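Local coordinates for protein Alpha/beta hydrolase (Enterobacter asburiae, PDB 6KMO) that probably hydrolyses carboxylic ester bonds, as an esterase or lipase of the alpha/beta-hydrolase fold, at residues N24-T29 with Y220-N225; R120-L125 with A131-V136; E155-V160 with L174-N179. The protein carries 2 engineered substitutions. All coordinates share one frame; numbering follows the deposited sequence.

Contact 1: N24-T29 with Y220-N225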
# COMPACT_ATOMS: atom_id res chain seq x y z
N ASN A 24 -13.63 -1.75 14.12
CA ASN A 24 -12.55 -2.10 13.18
C ASN A 24 -11.41 -2.79 13.93
O ASN A 24 -10.29 -2.28 14.07
CB ASN A 24 -12.11 -0.85 12.41
CG ASN A 24 -11.06 -1.14 11.36
OD1 ASN A 24 -11.06 -2.20 10.72
ND2 ASN A 24 -10.14 -0.18 11.17
N THR A 25 -11.69 -4.01 14.39
CA THR A 25 -10.81 -4.81 15.22
C THR A 25 -9.83 -5.59 14.34
O THR A 25 -10.25 -6.20 13.36
CB THR A 25 -11.65 -5.81 16.02
OG1 THR A 25 -12.57 -5.10 16.86
CG2 THR A 25 -10.79 -6.73 16.86
N PRO A 26 -8.53 -5.63 14.66
CA PRO A 26 -7.59 -6.38 13.82
C PRO A 26 -7.89 -7.87 13.85
O PRO A 26 -7.98 -8.47 14.92
CB PRO A 26 -6.23 -6.09 14.45
CG PRO A 26 -6.44 -4.87 15.29
CD PRO A 26 -7.84 -4.96 15.78
N THR A 27 -8.07 -8.46 12.68
CA THR A 27 -8.25 -9.90 12.52
C THR A 27 -7.50 -10.35 11.28
O THR A 27 -7.36 -9.57 10.33
CB THR A 27 -9.73 -10.27 12.37
OG1 THR A 27 -10.24 -9.79 11.13
CG2 THR A 27 -10.55 -9.66 13.49
N PRO A 28 -6.96 -11.57 11.27
CA PRO A 28 -6.33 -12.07 10.06
C PRO A 28 -7.35 -12.25 8.95
O PRO A 28 -8.53 -12.50 9.20
CB PRO A 28 -5.77 -13.43 10.48
CG PRO A 28 -5.70 -13.39 11.98
CD PRO A 28 -6.88 -12.55 12.38
N THR A 29 -6.89 -12.15 7.71
CA THR A 29 -7.74 -12.58 6.62
C THR A 29 -8.01 -14.09 6.74
O THR A 29 -7.35 -14.80 7.49
CB THR A 29 -7.09 -12.35 5.26
OG1 THR A 29 -5.91 -13.14 5.19
CG2 THR A 29 -6.79 -10.89 5.02
N TYR A 220 3.52 -5.10 20.13
CA TYR A 220 4.23 -6.20 20.76
C TYR A 220 3.35 -6.90 21.78
O TYR A 220 3.36 -8.13 21.89
CB TYR A 220 5.51 -5.69 21.44
CG TYR A 220 6.80 -6.11 20.77
CD1 TYR A 220 7.26 -7.41 20.86
CD2 TYR A 220 7.56 -5.20 20.06
CE1 TYR A 220 8.45 -7.80 20.25
CE2 TYR A 220 8.74 -5.57 19.45
CZ TYR A 220 9.18 -6.86 19.54
OH TYR A 220 10.37 -7.21 18.94
N ASN A 221 2.58 -6.12 22.53
CA ASN A 221 1.71 -6.70 23.54
C ASN A 221 0.48 -7.35 22.92
O ASN A 221 0.09 -8.47 23.32
CB ASN A 221 1.33 -5.63 24.56
CG ASN A 221 2.54 -5.12 25.34
OD1 ASN A 221 3.50 -5.85 25.55
ND2 ASN A 221 2.49 -3.88 25.77
N GLN A 222 -0.12 -6.71 21.92
CA GLN A 222 -1.35 -7.24 21.35
C GLN A 222 -1.11 -8.55 20.61
O GLN A 222 -1.94 -9.46 20.65
CB GLN A 222 -1.98 -6.21 20.43
CG GLN A 222 -3.35 -6.63 19.93
CD GLN A 222 -4.09 -5.49 19.26
OE1 GLN A 222 -3.56 -4.39 19.15
NE2 GLN A 222 -5.32 -5.75 18.82
N PHE A 223 0.03 -8.68 19.91
CA PHE A 223 0.29 -9.84 19.06
C PHE A 223 1.41 -10.71 19.60
O PHE A 223 2.04 -11.44 18.84
CB PHE A 223 0.54 -9.40 17.61
CG PHE A 223 -0.50 -8.43 17.11
CD1 PHE A 223 -1.82 -8.84 16.92
CD2 PHE A 223 -0.20 -7.10 16.87
CE1 PHE A 223 -2.79 -7.94 16.52
CE2 PHE A 223 -1.18 -6.21 16.46
CZ PHE A 223 -2.49 -6.64 16.30
N GLU A 224 1.59 -10.73 20.93
CA GLU A 224 2.78 -11.35 21.52
C GLU A 224 2.87 -12.85 21.24
O GLU A 224 3.98 -13.37 21.14
CB GLU A 224 2.88 -11.04 23.01
CG GLU A 224 1.78 -11.52 23.87
CD GLU A 224 2.10 -11.30 25.36
OE1 GLU A 224 1.20 -11.48 26.20
OE2 GLU A 224 3.25 -10.93 25.67
N ASN A 225 1.74 -13.55 21.11
CA ASN A 225 1.74 -14.96 20.78
C ASN A 225 0.60 -15.26 19.81
O ASN A 225 -0.41 -14.56 19.80
CB ASN A 225 1.55 -15.85 22.02
CG ASN A 225 2.78 -15.89 22.90
OD1 ASN A 225 3.84 -16.38 22.49
ND2 ASN A 225 2.65 -15.34 24.09

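Contact 2: R120-L125 with A131-V136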
# COMPACT_ATOMS: atom_id res chain seq x y z
N ARG A 120 11.65 -17.00 -3.57
CA ARG A 120 10.38 -16.66 -4.21
C ARG A 120 10.08 -15.17 -4.05
O ARG A 120 9.70 -14.48 -5.01
CB ARG A 120 9.26 -17.53 -3.66
CG ARG A 120 8.01 -17.51 -4.53
CD ARG A 120 6.77 -17.23 -3.72
NE ARG A 120 6.62 -15.81 -3.42
CZ ARG A 120 6.52 -15.27 -2.21
NH1 ARG A 120 6.62 -15.97 -1.10
NH2 ARG A 120 6.31 -13.97 -2.14
N LEU A 121 10.25 -14.66 -2.82
CA LEU A 121 10.06 -13.24 -2.55
C LEU A 121 10.98 -12.39 -3.41
O LEU A 121 10.55 -11.39 -3.99
CB LEU A 121 10.31 -12.98 -1.07
CG LEU A 121 10.44 -11.52 -0.61
CD1 LEU A 121 9.20 -10.70 -0.96
CD2 LEU A 121 10.72 -11.46 0.89
N ILE A 122 12.26 -12.76 -3.47
CA ILE A 122 13.21 -11.98 -4.27
C ILE A 122 12.79 -11.96 -5.73
O ILE A 122 12.79 -10.91 -6.38
CB ILE A 122 14.64 -12.51 -4.09
CG1 ILE A 122 15.10 -12.31 -2.65
CG2 ILE A 122 15.57 -11.80 -5.05
CD1 ILE A 122 16.29 -13.15 -2.28
N ARG A 123 12.44 -13.13 -6.27
CA ARG A 123 12.01 -13.18 -7.66
C ARG A 123 10.77 -12.33 -7.89
O ARG A 123 10.66 -11.65 -8.92
CB ARG A 123 11.75 -14.63 -8.08
CG ARG A 123 13.01 -15.48 -8.25
CD ARG A 123 12.62 -16.89 -8.61
NE ARG A 123 13.76 -17.77 -8.86
CZ ARG A 123 13.87 -18.60 -9.90
NH1 ARG A 123 12.95 -18.64 -10.85
NH2 ARG A 123 14.94 -19.37 -9.98
N ASP A 124 9.82 -12.34 -6.95
CA ASP A 124 8.63 -11.52 -7.11
C ASP A 124 9.00 -10.04 -7.20
O ASP A 124 8.42 -9.29 -7.99
CB ASP A 124 7.67 -11.73 -5.93
CG ASP A 124 6.90 -13.02 -5.99
OD1 ASP A 124 6.87 -13.70 -7.04
OD2 ASP A 124 6.30 -13.37 -4.94
N LEU A 125 9.94 -9.59 -6.36
CA LEU A 125 10.32 -8.18 -6.37
C LEU A 125 11.09 -7.81 -7.63
O LEU A 125 10.92 -6.71 -8.16
CB LEU A 125 11.16 -7.88 -5.12
CG LEU A 125 10.41 -7.92 -3.77
CD1 LEU A 125 11.42 -8.02 -2.64
CD2 LEU A 125 9.50 -6.72 -3.61
N ALA A 131 14.19 -4.66 -11.93
CA ALA A 131 15.55 -4.40 -11.50
C ALA A 131 16.21 -5.69 -11.05
O ALA A 131 15.55 -6.66 -10.67
CB ALA A 131 15.56 -3.39 -10.35
N ALA A 132 17.54 -5.71 -11.08
CA ALA A 132 18.28 -6.83 -10.55
C ALA A 132 18.35 -6.77 -9.03
O ALA A 132 18.53 -5.70 -8.45
CB ALA A 132 19.71 -6.84 -11.09
N ALA A 133 18.21 -7.92 -8.39
CA ALA A 133 18.43 -8.06 -6.96
C ALA A 133 19.82 -8.62 -6.70
O ALA A 133 20.25 -9.57 -7.37
CB ALA A 133 17.40 -8.99 -6.32
N VAL A 134 20.50 -8.07 -5.71
CA VAL A 134 21.80 -8.58 -5.27
C VAL A 134 21.64 -9.02 -3.82
O VAL A 134 21.77 -8.21 -2.88
CB VAL A 134 22.93 -7.56 -5.44
CG1 VAL A 134 24.27 -8.18 -5.06
CG2 VAL A 134 22.94 -7.03 -6.87
N TYR A 135 21.35 -10.30 -3.62
CA TYR A 135 21.27 -10.89 -2.30
C TYR A 135 22.67 -11.01 -1.71
O TYR A 135 23.59 -11.45 -2.39
CB TYR A 135 20.62 -12.30 -2.41
CG TYR A 135 20.83 -13.18 -1.21
CD1 TYR A 135 19.87 -13.29 -0.23
CD2 TYR A 135 22.01 -13.89 -1.05
CE1 TYR A 135 20.07 -14.07 0.90
CE2 TYR A 135 22.23 -14.66 0.08
CZ TYR A 135 21.26 -14.74 1.05
OH TYR A 135 21.47 -15.47 2.18
N VAL A 136 22.83 -10.63 -0.44
CA VAL A 136 24.11 -10.70 0.27
C VAL A 136 24.05 -11.84 1.29
O VAL A 136 23.19 -11.85 2.18
CB VAL A 136 24.43 -9.37 0.98
CG1 VAL A 136 25.76 -9.46 1.73
CG2 VAL A 136 24.47 -8.24 -0.02

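Contact 3: E155-V160 with L174-N179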
# COMPACT_ATOMS: atom_id res chain seq x y z
N GLU A 155 29.67 -3.26 2.80
CA GLU A 155 30.77 -3.49 1.87
C GLU A 155 30.25 -4.03 0.54
O GLU A 155 30.74 -3.64 -0.53
CB GLU A 155 31.79 -4.43 2.49
CG GLU A 155 32.61 -3.82 3.64
CD GLU A 155 33.59 -2.76 3.19
OE1 GLU A 155 33.92 -2.69 1.99
OE2 GLU A 155 34.07 -1.99 4.06
N ALA A 156 29.27 -4.92 0.57
CA ALA A 156 28.71 -5.45 -0.68
C ALA A 156 27.97 -4.36 -1.46
O ALA A 156 28.03 -4.32 -2.70
CB ALA A 156 27.77 -6.61 -0.38
N THR A 157 27.28 -3.46 -0.75
CA THR A 157 26.60 -2.34 -1.39
C THR A 157 27.60 -1.42 -2.08
O THR A 157 27.40 -1.02 -3.24
CB THR A 157 25.80 -1.57 -0.32
OG1 THR A 157 24.80 -2.44 0.27
CG2 THR A 157 25.10 -0.37 -0.90
N LYS A 158 28.67 -1.08 -1.36
CA LYS A 158 29.74 -0.27 -1.95
C LYS A 158 30.33 -0.96 -3.17
O LYS A 158 30.61 -0.31 -4.19
CB LYS A 158 30.81 -0.01 -0.90
CG LYS A 158 31.91 0.93 -1.34
CD LYS A 158 32.80 1.32 -0.16
CE LYS A 158 34.14 1.86 -0.63
NZ LYS A 158 34.83 0.94 -1.58
N TRP A 159 30.51 -2.28 -3.11
CA TRP A 159 31.07 -3.01 -4.24
C TRP A 159 30.17 -2.92 -5.46
O TRP A 159 30.63 -2.66 -6.58
CB TRP A 159 31.35 -4.47 -3.87
CG TRP A 159 32.02 -5.21 -5.00
CD1 TRP A 159 33.36 -5.33 -5.21
CD2 TRP A 159 31.37 -5.88 -6.08
NE1 TRP A 159 33.59 -6.06 -6.35
CE2 TRP A 159 32.39 -6.41 -6.91
CE3 TRP A 159 30.04 -6.11 -6.43
CZ2 TRP A 159 32.11 -7.13 -8.07
CZ3 TRP A 159 29.77 -6.84 -7.58
CH2 TRP A 159 30.80 -7.33 -8.39
N VAL A 160 28.87 -3.13 -5.28
CA VAL A 160 27.96 -3.02 -6.42
C VAL A 160 27.97 -1.61 -6.99
O VAL A 160 27.93 -1.42 -8.21
CB VAL A 160 26.54 -3.48 -6.02
CG1 VAL A 160 25.55 -3.17 -7.11
CG2 VAL A 160 26.52 -4.95 -5.68
N LEU A 174 20.85 2.44 -7.49
CA LEU A 174 20.97 1.36 -6.50
C LEU A 174 19.99 1.57 -5.36
O LEU A 174 20.00 2.60 -4.68
CB LEU A 174 22.39 1.30 -5.95
CG LEU A 174 22.73 0.11 -5.06
CD1 LEU A 174 22.49 -1.20 -5.77
CD2 LEU A 174 24.19 0.22 -4.63
N GLY A 175 19.15 0.57 -5.13
CA GLY A 175 18.23 0.56 -4.01
C GLY A 175 18.68 -0.41 -2.92
O GLY A 175 19.60 -1.20 -3.09
N LEU A 176 17.97 -0.35 -1.79
CA LEU A 176 18.19 -1.24 -0.66
C LEU A 176 16.84 -1.80 -0.25
O LEU A 176 15.92 -1.03 0.03
CB LEU A 176 18.80 -0.48 0.52
CG LEU A 176 20.13 0.23 0.31
CD1 LEU A 176 20.54 0.99 1.56
CD2 LEU A 176 21.23 -0.74 -0.08
N VAL A 177 16.72 -3.12 -0.22
CA VAL A 177 15.46 -3.80 0.08
C VAL A 177 15.71 -4.92 1.07
O VAL A 177 16.70 -5.65 0.97
CB VAL A 177 14.83 -4.38 -1.21
CG1 VAL A 177 13.53 -5.11 -0.90
CG2 VAL A 177 14.59 -3.28 -2.26
N GLY A 178 14.80 -5.09 2.02
CA GLY A 178 14.92 -6.21 2.94
C GLY A 178 13.68 -6.36 3.79
O GLY A 178 12.96 -5.39 4.05
N ASN A 179 13.48 -7.59 4.27
CA ASN A 179 12.33 -7.93 5.12
C ASN A 179 12.79 -8.20 6.55
O ASN A 179 13.78 -8.90 6.77
CB ASN A 179 11.57 -9.16 4.61
CG ASN A 179 12.44 -10.40 4.48
OD1 ASN A 179 13.45 -10.39 3.77
ND2 ASN A 179 12.04 -11.49 5.12

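Contact 1: N24-T29 with Y220-N225
Pro26 lies against Gln222 and Phe223 in a small van der Waals contact near the protein surface, where the N-terminal arm passes the end of helix 218-222. About 91 Å² is buried in all, and no hydrogen bond crosses. The pyrrolidine ring meets its two partners with different atoms. Its CG rests 3.8 Å from Gln222 NE2, with CD a little farther from the same nitrogen at 4.0 Å, so the outer side of the ring abuts the end of the amide. With CG anti to the backbone N (chi1 -173°) and the chain extended beyond it, Gln222 reaches straight out from the helix and crosses the proline at about a right angle. The other partner is aromatic: Pro26 CB comes to Phe223 CZ at 4.2 Å, at the edge of the benzene ring and near its plane. One face of that ring is overlaid by Gln222 CG, 3.7 Å above the plane and toward the rim, so the aliphatic part of the glutamine lies over the phenyl face while its amide end and the ring edge both meet Pro26. The helix ends just before Phe223.

In the alpha/beta-hydrolase fold this helix belongs to the long excursion between strands 203-207 and 269-274, a place where many relatives carry cap helices. Phe223 is buried, meeting Tyr227 edge-to-face and packing on Leu276, while Pro26 also touches Glu275. The arm runs extended through Pro26, with Thr27 turned away from the helix, and ends at Thr29, the N-cap of helix 30-41, whose OG1 bonds to Val32 N. At the arm's other end Asn24 hydrogen-bonds with its amide to Arg288, Glu284 and Asp281 of the second subunit, which places this crossing beside the dimer interface.

Contact 2: R120-L125 with A131-V136
Ile122 alone carries the helix side of this buried apolar contact, spreading its two branches over Ala133 and Tyr135 of the strand. CG2, set anti to the backbone N (chi1 -65° for CG1), meets Ala133 CB at 3.6 Å, methyl to methyl. The longer branch runs on to CD1, which approaches Tyr135 CD1 obliquely at 4.1 Å, the isoleucine and the tyrosine crossing at about a right angle. Ala133 and Tyr135, two apart on the strand, both direct their side chains to the helix, whereas Val134 between them faces away.

Helix 115-129 is the connection of a beta-alpha-beta crossover from strand 99-105 to its parallel neighbour 132-136, and Ile122 also touches Phe104 of the first strand. Polar bonds stay within the segments or run outward. Arg120 and Asp124 form a salt bridge within the helix, gripped side-on through NE and NH2, both to OD2 at 2.9 Å and in the guanidinium plane. Both nitrogens come from the same face of the carboxylate, NE from 42° above its plane, NH2 nearly in line with the C-O bond. Arg120 NH1 and NH2 also bind Asn313 OD1 and Gly310 O, and Tyr135 OH bonds to Asp137 OD1.

Contact 3: E155-V160 with L174-N179
Leu174 bridges two turns of helix 155-160, its forked end lying between Thr157 and Val160. From CB the chain turns anti to the backbone N (chi1 -172°), which carries CG off the strand toward the helix. CG itself is equally far from both partners, 4.8 Å from Val160 CG1 and 4.8 Å from Thr157 CG2, and its methyls divide the work. CD1 goes to Val160, meeting CG1 at 3.9 Å. CD2 goes to Thr157, 3.7 Å from the main-chain O and 3.9 Å from CG2. Farther along the strand Leu176 adds a second touch: its CB does not point at the helix, but its CD2 branch reaches nearer, 4.0 Å from both Thr157 OG1 and CG2, the two side chains crossing at about a right angle. Thr157 thus touches both leucines, which sit at alternate strand positions.

The segment axes come within 10.1 Å and run nearly antiparallel, at 156°, the ordinary layering of helix on sheet in an alpha/beta hydrolase. Thr157 and Val160 also rest on Met103 of the adjoining strand 99-105. The strand end opens a GxSxG sequence, Gly178 to Gly182, consistent with a nucleophile elbow in which Ser180 would probably be the nucleophile; Asn179, within it, hydrogen-bonds through ND2 to His118 and Asp308. No hydrogen bond joins helix and strand here: the hydroxyl of Thr157 is already engaged with Ala153 O of its own helix, so its oxygen and the CG2 methyl meet the leucine methyls by packing alone.

In the fold
From the N terminus the chain first passes 24-29, whose partner comes 191 residues on at 220-225, so contact 1 closes a wide loop that encloses the other two. Inside it, contact 2 closes a short loop of chain, the end of helix 115-129 and its link to strand 132-136, and contact 3 follows in series, joining helix 148-163 to strand 174-179. Contacts 2 and 3 reach the same sheet, their centres 11 Å apart, and touch: Val136 CG2 packs on Ala156 CB at 3.7 Å. Contact 1 lies on the opposite side of the chain's centre, about 29 and 33 Å away between centres, and ties the N-terminal arm to helix 218-222.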